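Local coordinates for trichothecene 3-O-acetyltransferase (Gibberella zeae, PDB 2RKV), which probably transfers the acetyl group of acetyl-coenzyme A to the 3-hydroxyl of trichothecene mycotoxins such as T-2 and deoxynivalenol, at residues G64-E67 and G68-G71. Numbering follows the deposited sequence.
Sequences GISE and GNTG
With chi1 near 67°, Ser66 holds OG between its own backbone N and carbonyl carbon, which brings Ser66 OG to 3.4 Å from Asn69 CB. The backbones of these residues are joined twice, as a hydrogen-bonded antiparallel pair forming a single bridge: Ser66 N donates to Asn69 O at 2.9 Å in a nearly straight bond (167°), and Asn69 N to Ser66 O at 3.0 Å. In Asn69, CG anti to the backbone N (chi1 -170°) places the carboxamide beside Gly64 O and lets it reach forward along its own chain, OD1 accepting from Gly71 N at 2.9 Å in the carbonyl plane; this Asx turn helps orient the amide, which lies against Gly64 O without bonding to it. Ile65 sits over the other face: its CG1, directed anti to its own carbonyl carbon, packs 3.4 Å from Thr70 O, and its CA makes a CH...O contact with Asn69 O. The Thr70 side chain leaves the backbone away from residues 64-67, its hydroxyl hydrogen-bonded to the backbone of Pro358 and Lys360, which ties the loop to a segment remote in sequence. Glu67 and Gly68, the latter with positive phi, form the corner of a type II beta turn, the tip of the exposed loop that links antiparallel strands 59-63 and 72-76 into a beta hairpin on the surface of this BAHD-superfamily enzyme.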
# COMPACT_ATOMS: atom_id res chain seq x y z
N GLY A 64 -8.88 21.82 -15.17
CA GLY A 64 -7.82 22.74 -15.60
C GLY A 64 -6.70 22.08 -16.38
O GLY A 64 -5.59 22.62 -16.44
N ILE A 65 -6.97 20.92 -16.97
CA ILE A 65 -5.97 20.20 -17.77
C ILE A 65 -5.82 20.85 -19.14
O ILE A 65 -6.81 21.20 -19.79
CB ILE A 65 -6.32 18.70 -17.92
CG1 ILE A 65 -6.26 18.00 -16.56
CG2 ILE A 65 -5.40 18.00 -18.93
CD1 ILE A 65 -6.92 16.65 -16.52
N SER A 66 -4.57 21.03 -19.56
CA SER A 66 -4.25 21.49 -20.90
C SER A 66 -2.83 21.05 -21.25
O SER A 66 -2.19 20.33 -20.48
CB SER A 66 -4.40 23.01 -21.02
OG SER A 66 -3.42 23.68 -20.25
N GLU A 67 -2.34 21.48 -22.41
CA GLU A 67 -0.97 21.18 -22.81
C GLU A 67 -0.01 21.77 -21.78
O GLU A 67 -0.08 22.96 -21.46
CB GLU A 67 -0.69 21.71 -24.21
CG GLU A 67 -1.52 21.02 -25.30
CD GLU A 67 -2.90 21.65 -25.54
OE1 GLU A 67 -3.31 22.57 -24.79
OE2 GLU A 67 -3.57 21.21 -26.50
N GLY A 68 0.87 20.93 -21.23
CA GLY A 68 1.79 21.37 -20.17
C GLY A 68 1.13 21.86 -18.88
O GLY A 68 1.73 22.62 -18.11
N ASN A 69 -0.10 21.41 -18.63
CA ASN A 69 -0.77 21.66 -17.35
C ASN A 69 -1.58 20.43 -16.99
O ASN A 69 -2.60 20.13 -17.62
CB ASN A 69 -1.66 22.90 -17.41
CG ASN A 69 -2.17 23.33 -16.04
OD1 ASN A 69 -2.48 22.51 -15.18
ND2 ASN A 69 -2.27 24.64 -15.84
N THR A 70 -1.12 19.70 -15.98
CA THR A 70 -1.71 18.41 -15.64
C THR A 70 -2.97 18.58 -14.78
O THR A 70 -3.62 17.60 -14.42
CB THR A 70 -0.69 17.45 -14.97
OG1 THR A 70 -0.02 18.13 -13.91
CG2 THR A 70 0.35 16.96 -16.00
N GLY A 71 -3.30 19.83 -14.49
CA GLY A 71 -4.54 20.17 -13.79
C GLY A 71 -4.49 19.91 -12.30
O GLY A 71 -3.43 19.62 -11.74